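Local coordinates for tyrosinase (Aspergillus oryzae, PDB 6JU8), which is a dinuclear copper monooxygenase that oxidises phenols and catechols to quinones with molecular oxygen, probably L-tyrosine and L-dopa to L-dopaquinone in melanin biosynthesis, at the copper (II) ion site. Sequence-based numbering; all coordinates share one arbitrary frame.

The copper (II) ion site. Residues 71, 96, 98, 103, 106-107, 329, 332-333, 336, 360, 363, 372, 376. With CU (copper (II) ion), chain B; CU (copper (II) ion), chain C.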
# COMPACT_ATOMS: atom_id res chain seq x y z
N HIS A 71 -18.38 5.34 -17.52
CA HIS A 71 -17.33 6.28 -17.92
C HIS A 71 -16.49 5.75 -19.07
O HIS A 71 -16.12 6.50 -19.96
CB HIS A 71 -16.45 6.54 -16.70
CG HIS A 71 -15.41 7.59 -16.84
ND1 HIS A 71 -14.08 7.24 -17.01
CD2 HIS A 71 -15.47 8.93 -16.86
CE1 HIS A 71 -13.37 8.37 -17.10
NE2 HIS A 71 -14.18 9.41 -17.02
N ALA A 96 -18.32 8.91 -21.31
CA ALA A 96 -17.76 10.11 -20.73
C ALA A 96 -17.33 11.08 -21.82
O ALA A 96 -16.78 10.67 -22.85
CB ALA A 96 -16.57 9.76 -19.85
N HIS A 98 -14.72 13.74 -22.84
CA HIS A 98 -13.39 14.32 -22.67
C HIS A 98 -13.04 15.11 -23.92
O HIS A 98 -13.47 14.75 -25.03
CB HIS A 98 -12.34 13.22 -22.38
CG HIS A 98 -12.66 12.51 -21.10
ND1 HIS A 98 -13.07 11.19 -21.09
CD2 HIS A 98 -12.67 12.91 -19.81
CE1 HIS A 98 -13.27 10.81 -19.85
NE2 HIS A 98 -13.06 11.83 -19.03
N PHE A 103 -17.44 18.63 -21.17
CA PHE A 103 -16.74 17.88 -20.12
C PHE A 103 -17.27 18.24 -18.75
O PHE A 103 -17.58 17.33 -17.96
CB PHE A 103 -15.22 18.14 -20.26
CG PHE A 103 -14.44 17.86 -19.01
CD1 PHE A 103 -14.12 16.54 -18.67
CD2 PHE A 103 -14.04 18.90 -18.16
CE1 PHE A 103 -13.43 16.24 -17.51
CE2 PHE A 103 -13.38 18.59 -16.97
CZ PHE A 103 -13.10 17.27 -16.64
N TRP A 106 -21.26 17.01 -18.48
CA TRP A 106 -21.44 15.54 -18.44
C TRP A 106 -21.07 15.03 -17.07
O TRP A 106 -21.78 14.23 -16.44
CB TRP A 106 -20.61 14.87 -19.57
CG TRP A 106 -20.93 13.40 -19.64
CD1 TRP A 106 -21.89 12.84 -20.44
CD2 TRP A 106 -20.34 12.34 -18.90
NE1 TRP A 106 -21.94 11.47 -20.25
CE2 TRP A 106 -20.99 11.15 -19.30
CE3 TRP A 106 -19.33 12.28 -17.92
CZ2 TRP A 106 -20.66 9.91 -18.75
CZ3 TRP A 106 -19.01 11.04 -17.39
CH2 TRP A 106 -19.67 9.86 -17.80
N HIS A 107 -19.90 15.47 -16.55
CA HIS A 107 -19.46 14.96 -15.25
C HIS A 107 -20.31 15.48 -14.11
O HIS A 107 -20.46 14.75 -13.11
CB HIS A 107 -17.97 15.27 -15.04
CG HIS A 107 -17.09 14.42 -15.89
ND1 HIS A 107 -16.74 14.72 -17.20
CD2 HIS A 107 -16.48 13.24 -15.63
CE1 HIS A 107 -15.94 13.76 -17.68
NE2 HIS A 107 -15.78 12.84 -16.75
N GLU A 329 -10.10 21.24 -17.48
CA GLU A 329 -9.94 19.84 -17.88
C GLU A 329 -8.46 19.44 -17.84
O GLU A 329 -8.15 18.34 -17.38
CB GLU A 329 -10.49 19.63 -19.29
CG GLU A 329 -10.51 18.17 -19.71
CD GLU A 329 -11.21 17.93 -21.03
OE1 GLU A 329 -11.53 18.86 -21.80
OE2 GLU A 329 -11.40 16.73 -21.32
N HIS A 332 -7.42 18.90 -14.27
CA HIS A 332 -8.04 17.63 -13.90
C HIS A 332 -7.28 16.44 -14.46
O HIS A 332 -7.17 15.42 -13.76
CB HIS A 332 -9.49 17.65 -14.40
CG HIS A 332 -10.04 16.38 -14.95
ND1 HIS A 332 -9.82 15.95 -16.25
CD2 HIS A 332 -10.86 15.46 -14.39
CE1 HIS A 332 -10.47 14.81 -16.44
NE2 HIS A 332 -11.12 14.47 -15.32
N ASN A 333 -6.77 16.52 -15.68
CA ASN A 333 -6.03 15.41 -16.31
C ASN A 333 -4.74 15.16 -15.56
O ASN A 333 -4.36 14.00 -15.33
CB ASN A 333 -5.70 15.81 -17.76
CG ASN A 333 -6.87 15.81 -18.72
OD1 ASN A 333 -7.97 15.42 -18.37
ND2 ASN A 333 -6.61 16.30 -19.92
N HIS A 336 -5.52 13.39 -12.27
CA HIS A 336 -5.71 11.96 -12.54
C HIS A 336 -4.36 11.23 -12.62
O HIS A 336 -4.16 10.17 -12.02
CB HIS A 336 -6.43 11.77 -13.87
CG HIS A 336 -7.93 11.69 -13.81
ND1 HIS A 336 -8.57 10.55 -13.36
CD2 HIS A 336 -8.90 12.55 -14.17
CE1 HIS A 336 -9.88 10.71 -13.46
NE2 HIS A 336 -10.12 11.93 -13.91
N MET A 360 -6.30 5.45 -11.91
CA MET A 360 -6.73 6.83 -12.08
C MET A 360 -6.08 7.54 -13.26
O MET A 360 -6.60 8.57 -13.73
CB MET A 360 -6.57 7.65 -10.80
CG MET A 360 -7.78 7.52 -9.87
SD MET A 360 -9.19 8.52 -10.42
CE MET A 360 -8.61 10.16 -9.99
N VAL A 363 -8.06 6.75 -18.69
CA VAL A 363 -9.49 7.06 -18.86
C VAL A 363 -10.35 5.81 -18.88
O VAL A 363 -11.40 5.80 -18.22
CB VAL A 363 -9.72 7.88 -20.14
CG1 VAL A 363 -11.19 7.90 -20.56
CG2 VAL A 363 -9.24 9.32 -19.90
N PHE A 372 -11.99 8.58 -7.74
CA PHE A 372 -12.48 9.20 -8.97
C PHE A 372 -13.61 10.17 -8.66
O PHE A 372 -13.65 11.31 -9.14
CB PHE A 372 -12.98 8.11 -9.93
CG PHE A 372 -13.64 8.67 -11.17
CD1 PHE A 372 -15.00 8.96 -11.16
CD2 PHE A 372 -12.89 8.90 -12.32
CE1 PHE A 372 -15.60 9.49 -12.30
CE2 PHE A 372 -13.47 9.40 -13.46
CZ PHE A 372 -14.84 9.68 -13.43
N HIS A 376 -13.91 14.18 -9.02
CA HIS A 376 -14.89 14.86 -9.86
C HIS A 376 -15.86 15.70 -9.05
O HIS A 376 -16.38 16.69 -9.58
CB HIS A 376 -15.62 13.83 -10.75
CG HIS A 376 -14.83 13.71 -12.03
ND1 HIS A 376 -14.89 14.70 -12.99
CD2 HIS A 376 -13.86 12.86 -12.43
CE1 HIS A 376 -14.04 14.41 -13.96
NE2 HIS A 376 -13.39 13.28 -13.65
CU CU B . -14.41 11.50 -17.31
CU CU C . -11.81 12.63 -14.39
O HOH W 1 -12.86 11.69 -16.18
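Two copper ions sit 4.1 Å apart, CU (chain B) to CU (chain C), in the type 3 dinuclear centre of the central tyrosinase domain, where oxygen is activated. Both are only partly occupied and each is modelled in two positions, so the geometry given is that of one conformer. Three histidines hold each ion, all through NE2. CU (chain B) takes His71 and His98 from loops and His107 from helix 103-129. CU (chain C) is held by helices: His332 and His336, one turn apart on helix 328-340, and His376 from helix 371-389. Water 1 bridges the pair unevenly, its oxygen 1.9 Å from CU (chain B) and 2.3 Å from CU (chain C). Neither shell is regular; His376 and His336 open to 142° across CU (chain C).

Behind the metal bonds, backbone carbonyls help fix the rotation of the His107, His332 and His336 rings. His107 ND1 donates to Phe103 O one turn earlier in its own helix (2.8 Å), nearly in the imidazole plane and on a carbonyl lone pair. His332 ND1 does the same with Glu329 O at 3.1 Å. His336 ND1 instead donates beyond its own helix to Met360 O, in the 3-10 helix 359-361; that oxygen lies 22° out of the His336 ring plane. These bonds should favour NE2 as the metal-binding nitrogen.

Aromatic rings wedge the ligands in place. Trp106 CE3 lies over the centre of the His107 ring, while Phe103 CZ caps one face of His332. Phe372, with CG anti to the backbone N (chi1 174°), pushes its tip, CZ, over the rim of the His71 ring and brings CE2 to 3.7 Å from CU (chain C). Next to CU (chain B) is the engineered Ala96; its methyl carbon CB stops 3.8 Å from CU (chain B).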